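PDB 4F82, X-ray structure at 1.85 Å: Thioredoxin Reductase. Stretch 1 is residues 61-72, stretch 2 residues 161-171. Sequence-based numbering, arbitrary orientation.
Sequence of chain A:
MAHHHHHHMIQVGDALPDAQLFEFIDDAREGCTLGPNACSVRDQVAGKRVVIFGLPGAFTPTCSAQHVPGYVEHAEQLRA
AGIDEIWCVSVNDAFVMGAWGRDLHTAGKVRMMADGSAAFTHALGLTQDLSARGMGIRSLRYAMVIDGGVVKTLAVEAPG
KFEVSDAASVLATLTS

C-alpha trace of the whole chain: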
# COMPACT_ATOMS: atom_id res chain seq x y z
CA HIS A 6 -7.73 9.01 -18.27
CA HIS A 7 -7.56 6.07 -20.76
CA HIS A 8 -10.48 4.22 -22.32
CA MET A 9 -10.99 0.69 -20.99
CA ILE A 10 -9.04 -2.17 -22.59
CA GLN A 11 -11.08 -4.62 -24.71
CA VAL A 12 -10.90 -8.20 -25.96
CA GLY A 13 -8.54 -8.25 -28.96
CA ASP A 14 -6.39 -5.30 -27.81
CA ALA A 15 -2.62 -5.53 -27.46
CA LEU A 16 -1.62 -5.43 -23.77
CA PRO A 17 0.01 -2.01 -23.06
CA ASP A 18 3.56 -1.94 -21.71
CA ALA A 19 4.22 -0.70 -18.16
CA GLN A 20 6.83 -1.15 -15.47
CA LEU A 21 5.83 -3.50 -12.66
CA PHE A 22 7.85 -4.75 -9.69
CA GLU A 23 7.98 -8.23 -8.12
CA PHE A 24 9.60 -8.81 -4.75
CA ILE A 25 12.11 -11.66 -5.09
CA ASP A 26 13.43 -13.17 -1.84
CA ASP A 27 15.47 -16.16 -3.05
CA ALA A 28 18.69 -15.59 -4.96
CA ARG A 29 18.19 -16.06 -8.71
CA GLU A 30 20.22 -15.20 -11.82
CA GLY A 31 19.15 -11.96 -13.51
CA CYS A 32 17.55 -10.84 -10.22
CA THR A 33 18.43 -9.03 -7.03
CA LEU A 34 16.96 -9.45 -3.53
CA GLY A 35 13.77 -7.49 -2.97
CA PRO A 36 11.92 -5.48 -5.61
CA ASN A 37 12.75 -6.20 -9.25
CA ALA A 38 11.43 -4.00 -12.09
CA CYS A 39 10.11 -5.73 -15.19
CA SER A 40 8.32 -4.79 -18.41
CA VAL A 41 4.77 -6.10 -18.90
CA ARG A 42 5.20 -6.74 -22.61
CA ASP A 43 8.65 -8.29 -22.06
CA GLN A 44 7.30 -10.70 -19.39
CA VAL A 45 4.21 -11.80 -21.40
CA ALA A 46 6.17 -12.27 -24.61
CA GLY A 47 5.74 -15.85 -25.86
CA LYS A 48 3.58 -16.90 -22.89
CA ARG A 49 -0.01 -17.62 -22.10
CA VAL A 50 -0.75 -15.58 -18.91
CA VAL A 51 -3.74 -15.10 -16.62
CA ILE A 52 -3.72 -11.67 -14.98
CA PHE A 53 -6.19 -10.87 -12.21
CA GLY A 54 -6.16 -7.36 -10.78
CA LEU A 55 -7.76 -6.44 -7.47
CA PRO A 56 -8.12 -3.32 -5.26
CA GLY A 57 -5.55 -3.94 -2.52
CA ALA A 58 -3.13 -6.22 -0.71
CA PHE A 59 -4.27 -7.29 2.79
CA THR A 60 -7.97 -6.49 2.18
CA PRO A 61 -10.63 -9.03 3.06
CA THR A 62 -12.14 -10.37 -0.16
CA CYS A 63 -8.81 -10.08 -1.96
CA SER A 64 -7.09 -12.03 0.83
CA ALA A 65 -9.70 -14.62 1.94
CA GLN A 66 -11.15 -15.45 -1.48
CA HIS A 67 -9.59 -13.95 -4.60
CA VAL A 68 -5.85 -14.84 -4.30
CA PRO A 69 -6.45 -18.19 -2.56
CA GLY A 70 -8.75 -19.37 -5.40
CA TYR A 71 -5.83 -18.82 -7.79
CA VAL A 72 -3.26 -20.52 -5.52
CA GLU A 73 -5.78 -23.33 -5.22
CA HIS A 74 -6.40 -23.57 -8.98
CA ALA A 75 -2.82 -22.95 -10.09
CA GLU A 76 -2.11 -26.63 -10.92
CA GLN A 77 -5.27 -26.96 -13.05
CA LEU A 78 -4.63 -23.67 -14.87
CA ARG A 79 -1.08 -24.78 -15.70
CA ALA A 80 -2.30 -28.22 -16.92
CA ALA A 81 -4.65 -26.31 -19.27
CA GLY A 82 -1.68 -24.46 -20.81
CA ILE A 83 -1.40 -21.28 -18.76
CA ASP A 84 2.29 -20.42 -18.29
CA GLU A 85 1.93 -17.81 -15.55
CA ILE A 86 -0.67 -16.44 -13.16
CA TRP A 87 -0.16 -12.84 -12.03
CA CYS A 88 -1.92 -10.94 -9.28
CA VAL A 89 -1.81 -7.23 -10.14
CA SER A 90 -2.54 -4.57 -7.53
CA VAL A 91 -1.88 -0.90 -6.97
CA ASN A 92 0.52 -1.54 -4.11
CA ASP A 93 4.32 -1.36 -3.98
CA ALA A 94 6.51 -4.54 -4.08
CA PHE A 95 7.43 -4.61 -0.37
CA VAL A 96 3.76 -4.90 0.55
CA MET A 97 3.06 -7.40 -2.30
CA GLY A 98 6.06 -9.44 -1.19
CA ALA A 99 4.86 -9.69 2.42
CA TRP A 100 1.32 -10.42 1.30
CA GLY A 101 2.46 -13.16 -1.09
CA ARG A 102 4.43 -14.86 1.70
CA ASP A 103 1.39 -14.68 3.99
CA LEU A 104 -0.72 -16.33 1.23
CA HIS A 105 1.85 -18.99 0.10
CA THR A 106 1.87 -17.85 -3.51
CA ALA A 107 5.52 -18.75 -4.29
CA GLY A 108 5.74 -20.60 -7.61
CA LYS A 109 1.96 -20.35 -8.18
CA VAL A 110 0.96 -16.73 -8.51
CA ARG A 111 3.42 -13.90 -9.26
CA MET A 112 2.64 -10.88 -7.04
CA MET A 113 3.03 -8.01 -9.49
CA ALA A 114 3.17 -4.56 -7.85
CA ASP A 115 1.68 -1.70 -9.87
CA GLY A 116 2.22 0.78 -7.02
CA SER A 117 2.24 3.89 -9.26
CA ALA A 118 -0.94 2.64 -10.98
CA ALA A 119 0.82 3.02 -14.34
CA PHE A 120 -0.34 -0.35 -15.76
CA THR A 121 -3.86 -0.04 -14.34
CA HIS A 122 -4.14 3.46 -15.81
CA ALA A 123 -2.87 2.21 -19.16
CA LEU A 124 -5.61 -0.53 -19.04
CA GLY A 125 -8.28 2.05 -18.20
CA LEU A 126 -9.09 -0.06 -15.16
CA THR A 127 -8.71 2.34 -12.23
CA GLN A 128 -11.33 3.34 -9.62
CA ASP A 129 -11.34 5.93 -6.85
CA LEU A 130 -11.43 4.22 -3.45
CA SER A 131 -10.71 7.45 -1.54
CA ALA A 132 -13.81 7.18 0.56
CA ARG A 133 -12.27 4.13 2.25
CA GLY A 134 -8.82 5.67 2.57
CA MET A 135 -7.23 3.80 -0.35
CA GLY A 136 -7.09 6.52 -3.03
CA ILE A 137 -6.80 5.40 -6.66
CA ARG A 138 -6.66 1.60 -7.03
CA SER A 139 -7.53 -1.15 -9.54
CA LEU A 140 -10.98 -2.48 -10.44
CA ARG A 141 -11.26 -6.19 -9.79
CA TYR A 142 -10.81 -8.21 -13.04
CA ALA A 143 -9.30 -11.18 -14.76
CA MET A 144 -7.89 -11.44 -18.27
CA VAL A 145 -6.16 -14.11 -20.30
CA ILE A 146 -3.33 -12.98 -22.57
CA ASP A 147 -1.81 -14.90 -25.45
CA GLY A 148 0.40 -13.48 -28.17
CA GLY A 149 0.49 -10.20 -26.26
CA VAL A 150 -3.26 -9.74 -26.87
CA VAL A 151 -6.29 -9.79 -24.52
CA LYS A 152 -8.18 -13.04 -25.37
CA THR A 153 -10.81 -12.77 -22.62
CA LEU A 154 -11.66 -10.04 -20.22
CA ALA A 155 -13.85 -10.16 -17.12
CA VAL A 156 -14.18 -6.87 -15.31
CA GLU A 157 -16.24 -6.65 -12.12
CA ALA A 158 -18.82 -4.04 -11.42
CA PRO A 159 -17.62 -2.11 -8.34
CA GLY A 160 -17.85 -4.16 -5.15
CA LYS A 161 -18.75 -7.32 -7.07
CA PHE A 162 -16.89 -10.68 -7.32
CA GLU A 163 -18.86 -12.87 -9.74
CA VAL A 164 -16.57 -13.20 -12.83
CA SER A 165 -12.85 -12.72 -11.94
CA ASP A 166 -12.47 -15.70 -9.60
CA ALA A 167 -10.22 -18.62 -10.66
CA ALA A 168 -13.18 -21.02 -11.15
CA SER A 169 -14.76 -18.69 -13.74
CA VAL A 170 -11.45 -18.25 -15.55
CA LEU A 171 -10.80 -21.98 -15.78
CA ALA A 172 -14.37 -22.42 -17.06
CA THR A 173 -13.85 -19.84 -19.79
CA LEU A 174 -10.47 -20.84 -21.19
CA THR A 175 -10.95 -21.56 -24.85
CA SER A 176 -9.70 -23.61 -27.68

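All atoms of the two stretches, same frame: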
# COMPACT_ATOMS: atom_id res chain seq x y z
N PRO A 61 -10.03 -7.74 2.73
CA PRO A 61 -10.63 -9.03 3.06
C PRO A 61 -11.03 -9.93 1.90
O PRO A 61 -10.72 -11.12 1.96
CB PRO A 61 -11.86 -8.64 3.88
CG PRO A 61 -11.36 -7.36 4.63
CD PRO A 61 -10.62 -6.63 3.52
N THR A 62 -11.66 -9.42 0.86
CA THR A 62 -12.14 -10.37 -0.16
C THR A 62 -10.95 -10.80 -1.01
O THR A 62 -10.77 -11.99 -1.33
CB THR A 62 -13.26 -9.79 -1.00
OG1 THR A 62 -14.42 -9.59 -0.17
CG2 THR A 62 -13.62 -10.72 -2.16
N CYS A 63 -10.12 -9.81 -1.36
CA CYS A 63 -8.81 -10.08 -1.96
C CYS A 63 -8.01 -11.19 -1.27
O CYS A 63 -7.46 -12.07 -1.94
CB CYS A 63 -7.97 -8.81 -1.98
SG CYS A 63 -8.66 -7.47 -3.02
N SER A 64 -7.93 -11.13 0.05
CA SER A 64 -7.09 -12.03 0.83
C SER A 64 -7.72 -13.40 1.13
O SER A 64 -7.03 -14.43 1.08
CB SER A 64 -6.71 -11.39 2.17
OG SER A 64 -5.92 -10.24 1.99
N ALA A 65 -9.00 -13.41 1.50
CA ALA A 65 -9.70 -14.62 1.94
C ALA A 65 -10.17 -15.49 0.76
O ALA A 65 -10.29 -16.71 0.85
CB ALA A 65 -10.93 -14.24 2.81
N GLN A 66 -10.47 -14.81 -0.35
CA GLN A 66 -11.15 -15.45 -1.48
C GLN A 66 -10.39 -15.37 -2.81
O GLN A 66 -10.15 -16.39 -3.48
CB GLN A 66 -12.49 -14.78 -1.68
CG GLN A 66 -13.65 -15.42 -0.97
CD GLN A 66 -14.92 -15.14 -1.74
OE1 GLN A 66 -15.52 -14.09 -1.56
NE2 GLN A 66 -15.30 -16.06 -2.65
N HIS A 67 -10.08 -14.15 -3.24
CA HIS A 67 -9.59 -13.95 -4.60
C HIS A 67 -8.20 -14.58 -4.90
O HIS A 67 -8.10 -15.38 -5.84
CB HIS A 67 -9.67 -12.48 -5.02
CG HIS A 67 -9.73 -12.29 -6.51
ND1 HIS A 67 -9.79 -11.04 -7.10
CD2 HIS A 67 -9.72 -13.20 -7.52
CE1 HIS A 67 -9.85 -11.19 -8.42
NE2 HIS A 67 -9.81 -12.49 -8.69
N VAL A 68 -7.17 -14.24 -4.12
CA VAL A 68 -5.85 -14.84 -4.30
C VAL A 68 -5.84 -16.35 -3.95
O VAL A 68 -5.23 -17.16 -4.68
CB VAL A 68 -4.73 -14.04 -3.52
CG1 VAL A 68 -3.36 -14.70 -3.68
CG2 VAL A 68 -4.64 -12.64 -4.04
N PRO A 69 -6.52 -16.75 -2.86
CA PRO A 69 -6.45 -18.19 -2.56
C PRO A 69 -7.10 -19.08 -3.64
O PRO A 69 -6.57 -20.16 -3.91
CB PRO A 69 -7.17 -18.32 -1.23
CG PRO A 69 -6.91 -16.98 -0.56
CD PRO A 69 -7.01 -15.98 -1.70
N GLY A 70 -8.18 -18.62 -4.28
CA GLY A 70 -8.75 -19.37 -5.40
C GLY A 70 -7.69 -19.60 -6.50
O GLY A 70 -7.60 -20.69 -7.07
N TYR A 71 -6.88 -18.59 -6.79
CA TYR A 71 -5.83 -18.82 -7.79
C TYR A 71 -4.70 -19.74 -7.32
O TYR A 71 -4.25 -20.59 -8.07
CB TYR A 71 -5.32 -17.49 -8.35
CG TYR A 71 -6.31 -16.91 -9.35
CD1 TYR A 71 -6.33 -17.37 -10.67
CD2 TYR A 71 -7.24 -15.93 -8.96
CE1 TYR A 71 -7.24 -16.86 -11.60
CE2 TYR A 71 -8.18 -15.41 -9.89
CZ TYR A 71 -8.17 -15.90 -11.20
OH TYR A 71 -9.05 -15.40 -12.15
N VAL A 72 -4.26 -19.59 -6.07
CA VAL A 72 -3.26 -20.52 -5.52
C VAL A 72 -3.83 -21.93 -5.59
O VAL A 72 -3.15 -22.88 -6.00
CB VAL A 72 -2.86 -20.10 -4.08
CG1 VAL A 72 -2.06 -21.21 -3.30
CG2 VAL A 72 -2.10 -18.76 -4.12
N LYS A 161 -18.35 -5.98 -6.71
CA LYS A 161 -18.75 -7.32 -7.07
C LYS A 161 -17.57 -8.29 -7.32
O LYS A 161 -16.44 -7.86 -7.61
CB LYS A 161 -19.70 -7.28 -8.29
CG LYS A 161 -20.93 -6.36 -8.10
CD LYS A 161 -21.69 -6.69 -6.83
CE LYS A 161 -23.14 -6.14 -6.92
NZ LYS A 161 -24.01 -6.76 -5.91
N PHE A 162 -17.86 -9.59 -7.17
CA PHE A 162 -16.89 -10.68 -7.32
C PHE A 162 -17.60 -11.93 -7.88
O PHE A 162 -17.73 -12.98 -7.21
CB PHE A 162 -16.20 -10.98 -5.98
CG PHE A 162 -15.12 -12.04 -6.06
CD1 PHE A 162 -14.18 -12.03 -7.09
CD2 PHE A 162 -15.04 -13.04 -5.09
CE1 PHE A 162 -13.15 -12.99 -7.15
CE2 PHE A 162 -14.03 -13.99 -5.14
CZ PHE A 162 -13.08 -13.97 -6.18
N GLU A 163 -18.08 -11.81 -9.11
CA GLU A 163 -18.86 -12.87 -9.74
C GLU A 163 -18.21 -13.41 -11.02
O GLU A 163 -18.63 -14.45 -11.54
CB GLU A 163 -20.30 -12.41 -10.01
N VAL A 164 -17.16 -12.75 -11.53
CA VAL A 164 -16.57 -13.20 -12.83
C VAL A 164 -15.04 -13.32 -12.90
O VAL A 164 -14.50 -13.87 -13.90
CB VAL A 164 -17.05 -12.29 -14.01
CG1 VAL A 164 -18.60 -12.32 -14.14
CG2 VAL A 164 -16.54 -10.81 -13.80
N SER A 165 -14.33 -12.78 -11.89
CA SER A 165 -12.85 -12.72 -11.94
C SER A 165 -12.19 -13.77 -11.07
O SER A 165 -10.96 -13.83 -10.97
CB SER A 165 -12.34 -11.34 -11.49
OG SER A 165 -12.79 -11.05 -10.14
N ASP A 166 -12.99 -14.61 -10.42
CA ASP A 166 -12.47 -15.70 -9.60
C ASP A 166 -11.85 -16.80 -10.49
O ASP A 166 -12.19 -16.93 -11.67
CB ASP A 166 -13.61 -16.31 -8.79
CG ASP A 166 -14.70 -16.89 -9.69
OD1 ASP A 166 -15.42 -16.10 -10.36
OD2 ASP A 166 -14.82 -18.14 -9.72
N ALA A 167 -10.96 -17.59 -9.91
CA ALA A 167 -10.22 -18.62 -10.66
C ALA A 167 -11.16 -19.66 -11.29
O ALA A 167 -10.96 -20.05 -12.46
CB ALA A 167 -9.19 -19.31 -9.76
N ALA A 168 -12.20 -20.08 -10.55
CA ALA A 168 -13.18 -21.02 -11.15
C ALA A 168 -13.77 -20.53 -12.48
O ALA A 168 -13.83 -21.30 -13.45
CB ALA A 168 -14.32 -21.34 -10.17
N SER A 169 -14.20 -19.27 -12.53
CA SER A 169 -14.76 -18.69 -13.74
C SER A 169 -13.73 -18.65 -14.87
O SER A 169 -14.08 -18.91 -16.01
CB SER A 169 -15.27 -17.28 -13.51
OG SER A 169 -16.28 -17.27 -12.52
N VAL A 170 -12.50 -18.28 -14.55
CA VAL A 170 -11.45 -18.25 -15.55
C VAL A 170 -11.17 -19.62 -16.15
O VAL A 170 -11.08 -19.79 -17.38
CB VAL A 170 -10.20 -17.60 -14.97
CG1 VAL A 170 -9.03 -17.81 -15.90
CG2 VAL A 170 -10.47 -16.14 -14.79
N LEU A 171 -11.05 -20.64 -15.30
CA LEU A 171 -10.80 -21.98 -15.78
C LEU A 171 -11.95 -22.41 -16.70
O LEU A 171 -11.72 -23.02 -17.76
CB LEU A 171 -10.68 -22.96 -14.59
CG LEU A 171 -10.35 -24.41 -14.98
CD1 LEU A 171 -9.03 -24.47 -15.74
CD2 LEU A 171 -10.34 -25.31 -13.75
O HOH W 1 -10.24 -16.64 -7.18

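The contact joins a helix, residues 61-72, to a loop that runs into a second helix at Ala 167. Residues that touch across the contact are at least 94 apart in sequence. Their contact buries 414 Å², both sides summed.

The polar centre is the backbone carbonyl of Ser 165. It accepts two hydrogen bonds from the first helix. His 67 NE2 donates to Ser 165 O at 2.9 Å, with an N-H...O angle of 146°. Tyr 71 OH donates to the same Ser 165 O at 2.7 Å. The two donors lie four residues apart, one helical turn, so both side chains can reach a single acceptor. Their CA-to-CB bonds point sideways, but the ring ends come nearer to the loop. Ser 165 O lies at the edge of both rings, near their planes, as expected for in-plane donors.

The remaining side-chain polar atoms of His 67 and Ser 165 are also satisfied. His 67 ND1 and Ser 165 OG are hydrogen-bonded elsewhere in the structure. With NE2 donating to Ser 165 O, both ring nitrogens of His 67 are engaged.

Water 1 bridges the two backbones. It donates to His 67 O at 2.8 Å and accepts from Ala 167 N at 3.0 Å. The wider turn at 63-67 and the kink at Pro 69 are close by. Pro 69 has no N-H, and its N makes no bond to the preceding turn. The water gives His 67 O a donor.

Asp 166 caps the second helix. Asp 166 OD2 accepts from Ser 169 N at 3.1 Å, and Asp 166 OD1 accepts from Ser 169 OG at 2.6 Å. Both carboxylate oxygens are thus used within the stretch. The CA-to-CB bond of Asp 166 points away from the first helix. Asp 166 O accepts from Val 170 N at 3.2 Å.

Apolar contacts lie beside these bonds. Ala 167 CB sits 3.5 Å from the centroid of the Tyr 71 ring, 10° off the normal, a CH-pi contact. Ala 167 CB also lies 3.4 Å from Gly 70 O. Val 170 CG2 approaches the ring edge, 3.1 Å from Tyr 71 OH, a close contact.

The edge of Phe 162 points toward the face of His 67, with ring centroids 4.7 Å apart and planes at 54°. Gln 66 NE2 lies near the plane of the Phe 162 ring, 3.5 Å from Phe 162 CE2. Thr 62 CG2 is 4.0 Å from Phe 162 CD2.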